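Local coordinates for protein putative Nitroreductase (Anabaena variabilis ATCC 29413, PDB 3EO7) that binds flavin mononucleotide and is probably an oxidoreductase of the nitroreductase family, at residues V113-G117 with D142-L147; D301-F305 with L406-R410; K18-I24 with G483-Q488; L97-P101 with K333-T337. One frame throughout, in Å; residues are numbered along the deposited sequence.

Contact 1 (V113-G117 with D142-L147)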
# COMPACT_ATOMS: atom_id res chain seq x y z
N VAL A 113 -1.95 10.18 -14.51
CA VAL A 113 -0.90 9.83 -15.46
C VAL A 113 -0.33 11.14 -16.01
O VAL A 113 -1.09 12.05 -16.44
CB VAL A 113 -1.40 8.97 -16.63
CG1 VAL A 113 -0.31 8.78 -17.68
CG2 VAL A 113 -1.90 7.59 -16.14
N VAL A 114 0.99 11.23 -15.99
CA VAL A 114 1.72 12.39 -16.53
C VAL A 114 2.42 11.92 -17.80
O VAL A 114 3.12 10.91 -17.78
CB VAL A 114 2.72 12.98 -15.54
CG1 VAL A 114 3.49 14.16 -16.17
CG2 VAL A 114 2.01 13.43 -14.28
N SER A 115 2.19 12.63 -18.90
CA SER A 115 2.82 12.27 -20.17
C SER A 115 3.91 13.24 -20.58
O SER A 115 3.71 14.46 -20.61
CB SER A 115 1.79 12.20 -21.27
OG SER A 115 2.41 11.95 -22.55
N ARG A 116 5.04 12.70 -20.96
CA ARG A 116 6.13 13.48 -21.52
C ARG A 116 5.78 13.98 -22.92
O ARG A 116 6.40 14.93 -23.41
CB ARG A 116 7.38 12.61 -21.60
CG ARG A 116 8.66 13.40 -21.87
CD ARG A 116 9.83 12.49 -21.58
NE ARG A 116 11.09 13.24 -21.58
CZ ARG A 116 12.26 12.74 -21.20
NH1 ARG A 116 12.34 11.50 -20.79
NH2 ARG A 116 13.34 13.50 -21.20
N GLY A 117 4.85 13.29 -23.60
CA GLY A 117 4.45 13.63 -24.95
C GLY A 117 5.05 12.62 -25.90
O GLY A 117 6.25 12.63 -26.13
N ASP A 142 3.79 20.85 -21.88
CA ASP A 142 4.91 19.98 -21.53
C ASP A 142 5.33 20.27 -20.10
O ASP A 142 5.99 21.28 -19.82
CB ASP A 142 6.11 20.08 -22.46
CG ASP A 142 7.03 18.88 -22.32
OD1 ASP A 142 6.52 17.74 -22.48
OD2 ASP A 142 8.23 19.04 -22.07
N VAL A 143 5.01 19.32 -19.23
CA VAL A 143 5.20 19.41 -17.79
C VAL A 143 6.35 18.52 -17.30
O VAL A 143 6.67 18.53 -16.10
CB VAL A 143 3.92 18.96 -17.05
CG1 VAL A 143 2.70 19.85 -17.40
CG2 VAL A 143 3.61 17.49 -17.32
N TRP A 144 6.99 17.79 -18.20
CA TRP A 144 7.99 16.80 -17.77
C TRP A 144 9.16 17.41 -17.01
O TRP A 144 9.54 16.90 -15.93
CB TRP A 144 8.48 15.96 -18.97
CG TRP A 144 9.05 14.66 -18.57
CD1 TRP A 144 10.36 14.34 -18.48
CD2 TRP A 144 8.33 13.51 -18.14
NE1 TRP A 144 10.50 13.04 -18.08
CE2 TRP A 144 9.26 12.51 -17.87
CE3 TRP A 144 6.97 13.22 -18.02
CZ2 TRP A 144 8.89 11.22 -17.47
CZ3 TRP A 144 6.60 11.95 -17.62
CH2 TRP A 144 7.56 10.97 -17.34
N GLN A 145 9.73 18.49 -17.53
CA GLN A 145 10.84 19.13 -16.85
C GLN A 145 10.46 19.57 -15.43
O GLN A 145 11.27 19.43 -14.50
CB GLN A 145 11.43 20.27 -17.66
CG GLN A 145 12.65 20.84 -16.97
CD GLN A 145 13.40 21.80 -17.83
OE1 GLN A 145 13.52 21.61 -19.03
NE2 GLN A 145 13.92 22.85 -17.20
N SER A 146 9.25 20.11 -15.27
CA SER A 146 8.77 20.52 -13.93
C SER A 146 8.71 19.30 -12.99
O SER A 146 9.02 19.41 -11.79
CB SER A 146 7.42 21.24 -13.99
OG SER A 146 6.37 20.42 -14.48
N LEU A 147 8.31 18.15 -13.52
CA LEU A 147 8.26 16.93 -12.73
C LEU A 147 9.67 16.49 -12.38
O LEU A 147 9.94 16.09 -11.25
CB LEU A 147 7.49 15.82 -13.46
CG LEU A 147 7.33 14.52 -12.63
CD1 LEU A 147 6.65 14.76 -11.23
CD2 LEU A 147 6.53 13.52 -13.48
O HOH W 1 5.25 16.89 -20.50
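A water molecule joins Ser115 to Val143, giving a hydrogen to Ser115 O at 2.9 Å and accepting one from Val143 N at 2.8 Å. Asp142 OD1 is modelled as a third partner, but this side chain has two conformers, which makes that grip less certain. Beside the water, Trp144 and Arg116 lie face to face. Arg116 CG, anti to the backbone N (chi1 -167°), starts the chain toward the indole, and its extended course carries CD and NE over the ring: Arg116 CD stands 3.5 Å from the centroid of the five-membered ring, and the guanidinium lies 13° from parallel with the ring. Its far ends are held, NH2 by a salt bridge to Glu158 and NH1 by Thr160 O, while Trp144 NE1 bonds to Leu157 O. Val114 O sits in the plane of the indole at its edge. Val114 CG1 meets Val143 CG2 at 3.5 Å and Leu147 CD2 at 4.1 Å, short branched side chains suited to a close strand-helix seam. Ser115 OG accepts from Gly117 N, an ST turn, and also bonds to Leu121 O. Helix 144-150 is laid against the end of strand 109-115, the alpha+beta packing of helix on antiparallel sheet in a nitroreductase fold.

Contact 2 (D301-F305 with L406-R410). With PGR (R-1,2-propanediol), chain S; ACT (acetate ion), chain P.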
# COMPACT_ATOMS: atom_id res chain seq x y z
N ASP A 301 18.67 -10.42 9.44
CA ASP A 301 17.39 -10.02 10.00
C ASP A 301 17.66 -9.34 11.34
O ASP A 301 18.57 -9.73 12.08
CB ASP A 301 16.48 -11.23 10.14
CG ASP A 301 16.17 -11.87 8.77
OD1 ASP A 301 15.53 -11.22 7.94
OD2 ASP A 301 16.58 -13.01 8.57
N LYS A 302 16.87 -8.32 11.67
CA LYS A 302 17.10 -7.52 12.87
C LYS A 302 17.15 -8.28 14.17
O LYS A 302 18.03 -8.03 14.97
CB LYS A 302 16.03 -6.44 12.98
CG LYS A 302 16.20 -5.51 14.18
CD LYS A 302 15.14 -4.39 14.08
CE LYS A 302 15.13 -3.50 15.24
NZ LYS A 302 14.14 -2.42 15.01
N TYR A 303 16.20 -9.19 14.41
CA TYR A 303 16.15 -9.91 15.69
C TYR A 303 16.63 -11.34 15.57
O TYR A 303 15.97 -12.17 14.98
CB TYR A 303 14.72 -9.89 16.23
CG TYR A 303 14.25 -8.51 16.61
CD1 TYR A 303 14.74 -7.89 17.76
CD2 TYR A 303 13.33 -7.82 15.84
CE1 TYR A 303 14.32 -6.63 18.15
CE2 TYR A 303 12.90 -6.55 16.21
CZ TYR A 303 13.40 -5.96 17.37
OH TYR A 303 13.01 -4.70 17.74
N ASN A 304 17.78 -11.65 16.16
CA ASN A 304 18.31 -12.97 16.03
C ASN A 304 17.48 -14.01 16.79
O ASN A 304 17.36 -15.16 16.32
CB ASN A 304 19.76 -13.02 16.53
CG ASN A 304 20.72 -12.25 15.63
OD1 ASN A 304 20.56 -12.22 14.40
ND2 ASN A 304 21.75 -11.66 16.23
N PHE A 305 16.98 -13.65 17.97
CA PHE A 305 16.30 -14.64 18.86
C PHE A 305 17.05 -15.99 18.81
O PHE A 305 16.47 -17.04 18.50
CB PHE A 305 14.80 -14.81 18.49
CG PHE A 305 13.99 -13.58 18.70
CD1 PHE A 305 13.78 -13.07 19.97
CD2 PHE A 305 13.38 -12.95 17.64
CE1 PHE A 305 13.00 -11.93 20.16
CE2 PHE A 305 12.61 -11.82 17.82
CZ PHE A 305 12.44 -11.30 19.07
N LEU A 406 10.80 -18.80 10.88
CA LEU A 406 9.92 -18.35 11.94
C LEU A 406 10.69 -18.67 13.23
O LEU A 406 11.30 -19.74 13.35
CB LEU A 406 8.59 -19.09 11.97
CG LEU A 406 7.66 -18.82 10.79
CD1 LEU A 406 6.49 -19.81 10.73
CD2 LEU A 406 7.18 -17.37 10.85
N ARG A 407 10.73 -17.72 14.15
CA ARG A 407 11.41 -17.92 15.45
C ARG A 407 10.32 -17.75 16.51
O ARG A 407 9.70 -16.69 16.58
CB ARG A 407 12.55 -16.93 15.58
CG ARG A 407 13.53 -17.09 14.42
CD ARG A 407 14.67 -16.14 14.40
NE ARG A 407 15.54 -16.41 13.25
CZ ARG A 407 16.43 -15.56 12.73
NH1 ARG A 407 16.55 -14.34 13.21
NH2 ARG A 407 17.17 -15.94 11.70
N GLN A 408 10.03 -18.81 17.27
CA GLN A 408 8.93 -18.79 18.26
C GLN A 408 9.32 -17.97 19.47
O GLN A 408 10.32 -18.26 20.13
CB GLN A 408 8.57 -20.20 18.71
CG GLN A 408 7.29 -20.30 19.52
CD GLN A 408 7.04 -21.70 19.99
OE1 GLN A 408 7.63 -22.14 20.98
NE2 GLN A 408 6.16 -22.42 19.29
N ILE A 409 8.54 -16.94 19.73
CA ILE A 409 8.79 -16.04 20.86
C ILE A 409 7.75 -16.20 21.97
O ILE A 409 8.01 -15.79 23.08
CB ILE A 409 9.03 -14.61 20.45
CG1 ILE A 409 7.79 -13.96 19.84
CG2 ILE A 409 10.30 -14.53 19.53
CD1 ILE A 409 8.02 -12.45 19.48
N ARG A 410 6.58 -16.79 21.67
CA ARG A 410 5.59 -17.11 22.68
C ARG A 410 4.83 -18.37 22.24
O ARG A 410 4.61 -18.58 21.03
CB ARG A 410 4.58 -16.01 22.94
CG ARG A 410 5.09 -14.72 23.53
CD ARG A 410 5.63 -14.82 24.94
NE ARG A 410 6.00 -13.50 25.46
CZ ARG A 410 7.15 -12.88 25.19
NH1 ARG A 410 8.09 -13.44 24.42
NH2 ARG A 410 7.38 -11.68 25.69
C1 PGR S . 11.32 -20.47 22.67
C2 PGR S . 9.99 -20.60 23.43
C3 PGR S . 9.15 -19.33 23.24
O1 PGR S . 11.16 -20.53 21.25
O2 PGR S . 9.25 -21.78 23.14
C ACT P . 10.32 -10.00 24.19
O ACT P . 10.23 -10.95 23.33
OXT ACT P . 9.86 -10.18 25.36
CH3 ACT P . 10.93 -8.67 23.90
O HOH W 2 18.86 -12.54 12.56
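Arg407 reaches across from its strand to Tyr303 in the loop, where NH1 gives a weak, bent hydrogen bond to Tyr303 O (2.9 Å, 129°), the oxygen lying near the guanidinium plane. A water accepts from the same NH1 at 3.0 Å and donates to Asp301 O. An arginine suits this place because its long, extended chain brings NH1 to both the carbonyl and the water. Its charge is answered by Glu405, which pairs with NH2. Asp301 OD2, 4.3 Å from Arg407 NH2, adds only charge attraction, because it lies well out of the guanidinium plane; the carboxylate itself is held by Lys402 N and Ala403 N. The loop is thereby laid along strand 405-411, which carries a classic beta bulge: Ile409 and Arg410 both face Cys396 on the next strand. Apolar packing centres on Ile409, whose CG2 stands over the centre of the Phe305 ring, 3.6 Å from the centroid and 4° off the normal, a CH-pi contact. Phe305 also meets Tyr398 edge to face; with an alanine here, the Ile409 methyl and the Tyr398 ring would probably both lose their aromatic partner. Bound small molecules, probably from the crystallisation liquor, occupy the margin. Arg410 NH2 bonds to acetate OXT at 2.9 Å, and its NH1 turns back to Ile409 O at 2.7 Å. A propanediol donates to Gln408 O and Gln408 OE1.

Contact 3 (K18-I24 with G483-Q488). With PGR (R-1,2-propanediol), chain R.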
# COMPACT_ATOMS: atom_id res chain seq x y z
N LYS A 18 -3.51 6.29 18.27
CA LYS A 18 -3.65 4.93 18.78
C LYS A 18 -5.08 4.78 19.28
O LYS A 18 -5.76 5.77 19.55
CB LYS A 18 -2.72 4.75 19.99
CG LYS A 18 -1.23 4.84 19.68
CD LYS A 18 -0.34 4.52 20.85
CE LYS A 18 1.11 4.42 20.43
NZ LYS A 18 2.06 4.26 21.60
N TYR A 19 -5.52 3.53 19.46
CA TYR A 19 -6.75 3.26 20.20
C TYR A 19 -6.30 2.71 21.54
O TYR A 19 -5.33 1.95 21.61
CB TYR A 19 -7.63 2.23 19.52
CG TYR A 19 -8.29 2.71 18.28
CD1 TYR A 19 -9.49 3.43 18.33
CD2 TYR A 19 -7.73 2.44 17.04
CE1 TYR A 19 -10.10 3.86 17.13
CE2 TYR A 19 -8.33 2.87 15.87
CZ TYR A 19 -9.51 3.56 15.93
OH TYR A 19 -10.03 3.97 14.71
N ASP A 20 -7.00 3.15 22.58
CA ASP A 20 -6.74 2.78 23.96
C ASP A 20 -8.01 2.14 24.54
O ASP A 20 -9.10 2.74 24.48
CB ASP A 20 -6.39 4.05 24.71
CG ASP A 20 -6.25 3.87 26.21
OD1 ASP A 20 -6.40 2.76 26.76
OD2 ASP A 20 -5.96 4.91 26.84
N PRO A 21 -7.90 0.93 25.09
CA PRO A 21 -9.12 0.32 25.60
C PRO A 21 -9.78 1.19 26.67
O PRO A 21 -10.98 1.14 26.81
CB PRO A 21 -8.64 -1.00 26.21
CG PRO A 21 -7.30 -1.25 25.65
CD PRO A 21 -6.72 0.06 25.28
N GLU A 22 -9.00 1.97 27.40
CA GLU A 22 -9.58 2.81 28.46
C GLU A 22 -10.41 3.97 27.94
O GLU A 22 -11.30 4.47 28.64
CB GLU A 22 -8.46 3.30 29.38
CG GLU A 22 -7.83 2.18 30.23
N THR A 23 -10.19 4.36 26.69
CA THR A 23 -10.88 5.53 26.15
C THR A 23 -11.70 5.29 24.89
O THR A 23 -12.41 6.19 24.44
CB THR A 23 -9.87 6.62 25.82
OG1 THR A 23 -8.99 6.16 24.79
CG2 THR A 23 -9.03 6.96 27.04
N ILE A 24 -11.63 4.10 24.32
CA ILE A 24 -12.32 3.87 23.05
C ILE A 24 -13.84 4.10 23.15
O ILE A 24 -14.45 4.61 22.21
CB ILE A 24 -11.96 2.50 22.45
CG1 ILE A 24 -12.40 2.44 20.99
CG2 ILE A 24 -12.49 1.37 23.32
CD1 ILE A 24 -11.87 1.27 20.22
N GLY A 483 -7.38 -0.61 12.44
CA GLY A 483 -7.55 -0.14 13.81
C GLY A 483 -7.35 -1.26 14.81
O GLY A 483 -7.91 -2.35 14.68
N PHE A 484 -6.57 -0.98 15.84
CA PHE A 484 -6.23 -1.98 16.84
C PHE A 484 -5.76 -1.30 18.12
O PHE A 484 -5.51 -0.08 18.12
CB PHE A 484 -5.13 -2.92 16.26
CG PHE A 484 -4.01 -2.17 15.59
CD1 PHE A 484 -2.96 -1.65 16.34
CD2 PHE A 484 -4.04 -1.93 14.21
CE1 PHE A 484 -1.94 -0.91 15.72
CE2 PHE A 484 -3.02 -1.19 13.59
CZ PHE A 484 -1.99 -0.68 14.36
N PHE A 485 -5.67 -2.05 19.21
CA PHE A 485 -5.19 -1.49 20.47
C PHE A 485 -3.67 -1.50 20.44
O PHE A 485 -3.03 -2.43 20.93
CB PHE A 485 -5.78 -2.24 21.65
CG PHE A 485 -7.26 -1.99 21.83
CD1 PHE A 485 -7.75 -0.70 21.95
CD2 PHE A 485 -8.15 -3.06 21.96
CE1 PHE A 485 -9.11 -0.47 22.13
CE2 PHE A 485 -9.51 -2.84 22.15
CZ PHE A 485 -9.99 -1.56 22.22
N ASP A 486 -3.11 -0.40 19.92
CA ASP A 486 -1.69 -0.29 19.64
C ASP A 486 -0.75 -0.81 20.74
O ASP A 486 0.06 -1.69 20.48
CB ASP A 486 -1.32 1.17 19.36
CG ASP A 486 -2.03 1.74 18.11
OD1 ASP A 486 -3.29 1.80 18.14
OD2 ASP A 486 -1.31 2.11 17.13
N ASP A 487 -0.86 -0.23 21.92
CA ASP A 487 0.10 -0.55 22.99
C ASP A 487 -0.10 -1.94 23.53
O ASP A 487 0.89 -2.59 23.92
CB ASP A 487 0.03 0.48 24.12
CG ASP A 487 0.54 1.87 23.71
OD1 ASP A 487 1.36 1.96 22.79
OD2 ASP A 487 0.09 2.84 24.33
N GLN A 488 -1.33 -2.44 23.49
CA GLN A 488 -1.64 -3.74 24.06
C GLN A 488 -1.13 -4.91 23.23
O GLN A 488 -0.95 -6.01 23.74
CB GLN A 488 -3.16 -3.84 24.31
CG GLN A 488 -3.66 -3.00 25.50
CD GLN A 488 -3.58 -1.49 25.30
OE1 GLN A 488 -3.79 -0.98 24.20
NE2 GLN A 488 -3.25 -0.76 26.37
C1 PGR R . 4.10 0.03 22.28
C2 PGR R . 4.59 -0.62 23.58
C3 PGR R . 4.71 0.42 24.69
O1 PGR R . 5.16 0.04 21.30
O2 PGR R . 3.70 -1.65 24.06
O HOH W 3 1.57 5.06 24.89
O HOH W 4 -3.11 1.36 22.86
O HOH W 5 -3.17 2.07 26.30
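Phe485, the central residue of an inverse gamma turn, puts its ring among Tyr19, Pro21 and Ile24, packing the loop after helix 9-16 on the start of helix 486-493, just past the FMN-binding Gly482. Pro21 CG lies over one face, toward the rim, in a CH-pi contact 3.9 Å from the centroid; Ile24 CD1 reaches Phe485 CE1, and Tyr19 CB reaches Phe485 CD1, each at 3.8 Å. A flat ring suits this slot because it offers a broad face to the rigid proline. The Tyr19 ring passes beside Gly483, with CE2 3.7 Å from Gly483 CA; a beta carbon there would probably sit too close, so glycine fits. Arg180 makes a cation-pi contact with the tyrosine. Further out, Tyr19 N donates to Asp486 OD1 at 3.1 Å, approaching from above the carboxylate plane, while Asp486 OD2 is tied to Arg183. At the edge Lys18 sets off with CG anti to its carbonyl carbon (chi1 -65°) and runs extended past Asp486, until NZ forms a salt bridge to the syn lone pair of Asp487 OD1 at 2.7 Å. NZ also pairs with Glu15; with a methionine in place of Lys18, Asp487 and Glu15 would probably both lose this positive partner. Pro21 CD packs on the amide of Gln488. One water bridges the segments, accepting from Asp487 N at 2.9 Å and donating to Tyr19 O and Gln488 OE1.

Contact 4 (L97-P101 with K333-T337). With FMN (flavin mononucleotide), chain B.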
# COMPACT_ATOMS: atom_id res chain seq x y z
N LEU A 97 -16.59 -1.27 -5.31
CA LEU A 97 -15.36 -1.79 -4.79
C LEU A 97 -14.36 -1.88 -5.94
O LEU A 97 -14.72 -1.97 -7.12
CB LEU A 97 -15.57 -3.16 -4.16
CG LEU A 97 -16.68 -3.26 -3.10
CD1 LEU A 97 -16.70 -4.68 -2.55
CD2 LEU A 97 -16.54 -2.25 -1.97
N ARG A 98 -13.10 -1.84 -5.55
CA ARG A 98 -12.02 -1.71 -6.51
C ARG A 98 -10.94 -2.76 -6.40
O ARG A 98 -10.91 -3.58 -5.47
CB ARG A 98 -11.37 -0.31 -6.34
CG ARG A 98 -12.37 0.84 -6.23
CD ARG A 98 -11.74 2.22 -6.36
NE ARG A 98 -12.76 3.22 -6.05
CZ ARG A 98 -12.59 4.52 -6.11
NH1 ARG A 98 -11.47 5.04 -6.53
NH2 ARG A 98 -13.60 5.32 -5.75
N ALA A 99 -10.03 -2.71 -7.36
CA ALA A 99 -8.89 -3.62 -7.41
C ALA A 99 -8.04 -3.51 -6.14
O ALA A 99 -7.41 -4.48 -5.73
CB ALA A 99 -8.02 -3.35 -8.66
N ALA A 100 -7.95 -2.31 -5.58
CA ALA A 100 -7.24 -2.09 -4.34
C ALA A 100 -8.27 -1.99 -3.18
O ALA A 100 -9.29 -1.32 -3.34
CB ALA A 100 -6.44 -0.78 -4.38
N PRO A 101 -7.97 -2.65 -2.04
CA PRO A 101 -8.81 -2.53 -0.84
C PRO A 101 -8.60 -1.14 -0.26
O PRO A 101 -7.67 -0.44 -0.64
CB PRO A 101 -8.26 -3.61 0.10
CG PRO A 101 -6.79 -3.73 -0.32
CD PRO A 101 -6.81 -3.55 -1.82
N LYS A 333 -10.84 -10.69 -9.01
CA LYS A 333 -11.85 -11.25 -8.09
C LYS A 333 -11.60 -10.96 -6.61
O LYS A 333 -12.48 -11.20 -5.77
CB LYS A 333 -11.99 -12.76 -8.29
CG LYS A 333 -10.88 -13.59 -7.75
CD LYS A 333 -11.13 -15.08 -8.06
CE LYS A 333 -10.01 -15.97 -7.52
NZ LYS A 333 -10.24 -17.42 -7.88
N ARG A 334 -10.41 -10.46 -6.31
CA ARG A 334 -9.96 -10.26 -4.93
C ARG A 334 -10.94 -9.42 -4.14
O ARG A 334 -11.29 -8.32 -4.55
CB ARG A 334 -8.61 -9.55 -4.92
CG ARG A 334 -8.09 -9.27 -3.49
CD ARG A 334 -7.35 -7.95 -3.37
NE ARG A 334 -8.21 -6.80 -3.73
CZ ARG A 334 -9.15 -6.28 -2.97
NH1 ARG A 334 -9.40 -6.74 -1.76
NH2 ARG A 334 -9.83 -5.24 -3.44
N ARG A 335 -11.37 -9.95 -3.00
CA ARG A 335 -12.20 -9.22 -2.04
C ARG A 335 -11.63 -9.46 -0.64
O ARG A 335 -11.01 -10.51 -0.39
CB ARG A 335 -13.62 -9.77 -2.05
CG ARG A 335 -14.38 -9.62 -3.37
CD ARG A 335 -15.12 -8.30 -3.48
NE ARG A 335 -14.26 -7.12 -3.58
CZ ARG A 335 -13.81 -6.61 -4.72
NH1 ARG A 335 -14.11 -7.17 -5.88
NH2 ARG A 335 -13.09 -5.50 -4.71
N SER A 336 -11.87 -8.52 0.27
CA SER A 336 -11.53 -8.67 1.67
C SER A 336 -12.61 -9.58 2.26
O SER A 336 -13.81 -9.28 2.18
CB SER A 336 -11.52 -7.33 2.38
OG SER A 336 -10.44 -6.54 1.91
N THR A 337 -12.20 -10.68 2.87
CA THR A 337 -13.13 -11.64 3.46
C THR A 337 -13.87 -11.07 4.68
O THR A 337 -13.28 -10.51 5.58
CB THR A 337 -12.36 -12.89 3.84
OG1 THR A 337 -11.55 -13.28 2.72
CG2 THR A 337 -13.30 -14.03 4.27
N1 FMN B . -11.99 -4.83 6.87
C2 FMN B . -12.53 -5.14 8.11
O2 FMN B . -13.50 -5.87 8.20
N3 FMN B . -12.04 -4.63 9.28
C4 FMN B . -11.00 -3.75 9.32
O4 FMN B . -10.49 -3.47 10.42
C4A FMN B . -10.43 -3.41 8.10
N5 FMN B . -9.41 -2.48 8.05
C5A FMN B . -8.76 -2.21 6.83
C6 FMN B . -7.66 -1.37 6.76
C7 FMN B . -7.03 -1.08 5.55
C7M FMN B . -5.74 -0.25 5.52
C8 FMN B . -7.51 -1.64 4.37
C8M FMN B . -6.77 -1.53 3.06
C9 FMN B . -8.63 -2.50 4.41
C9A FMN B . -9.25 -2.79 5.64
N10 FMN B . -10.35 -3.63 5.69
C10 FMN B . -10.92 -3.95 6.89
C1' FMN B . -11.07 -4.07 4.43
C2' FMN B . -11.92 -2.99 3.81
O2' FMN B . -13.17 -2.89 4.52
C3' FMN B . -12.15 -3.31 2.33
O3' FMN B . -10.91 -3.21 1.61
C4' FMN B . -13.24 -2.46 1.66
O4' FMN B . -14.53 -2.69 2.29
C5' FMN B . -13.32 -2.78 0.18
O5' FMN B . -13.59 -4.13 -0.06
P FMN B . -12.62 -5.05 -0.90
O1P FMN B . -11.29 -5.14 -0.15
O2P FMN B . -13.33 -6.39 -0.98
O3P FMN B . -12.42 -4.46 -2.27
O HOH W 6 -6.94 -6.99 -6.56
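The phosphate end of the FMN site lies where segment 97-101, from one nitroreductase-family half of the chain, meets 333-337 from the other; Arg334 and Arg335 touch both Arg98 and the FMN phosphate. Such halves in one chain recall the homodimers of classical nitroreductases, which bind FMN at the subunit interface. Arg334, bent at chi2 and chi3, turns its guanidinium edge to the phosphate: NH1 donates to FMN O1P at 3.0 Å and NH2 to O3P at 2.9 Å. Toward segment 97-101, Arg334 NE bonds to Ala99 O at 3.2 Å, from above the carbonyl plane; NH2, also bound to the phosphate, makes a weak bond to Arg98 O at 2.8 Å. Pro101 CD sits over the centre of one face, helping to fix how the group is turned. Arg335 folds back through bends at chi2 and chi3 (-88° and 68°), which bring NE to FMN O2P and NH2 to O3P at 2.7 Å in a nearly straight bond (171°); Leu97 CB lies over its face, and NH1 is tied to Thr85. Ser336, small enough to come close, gives its backbone N to O2P at 2.9 Å and its OG to O1P at 2.6 Å. Each terminal phosphate oxygen thus receives two of these bonds, and the two arginines would be expected to balance the phosphate charge while the carbonyls of 97-101 position Arg334, the second shell fixing the first.

In the fold
Contact 4 marks the cofactor site, with the phosphate of FMN bound between its two segments. Contact 3 approaches the cofactor from another direction: Gly483 follows the FMN-binding Gly482 and lies about 6 Å from the bound FMN, although the centres of contacts 3 and 4 are 27 Å apart. Contact 3 also closes the longest loop, and the other three are nested within it. Contacts 1 and 2 are packing away from the cofactor site, on opposite sides of the chain's centre, with centres 46 Å apart. Contact 1 is joined to contact 4 through consecutive strands 93-98 and 109-115, their nearest atoms about 13 Å apart. The nearest atoms of contacts 2 and 3 are about 10 Å apart.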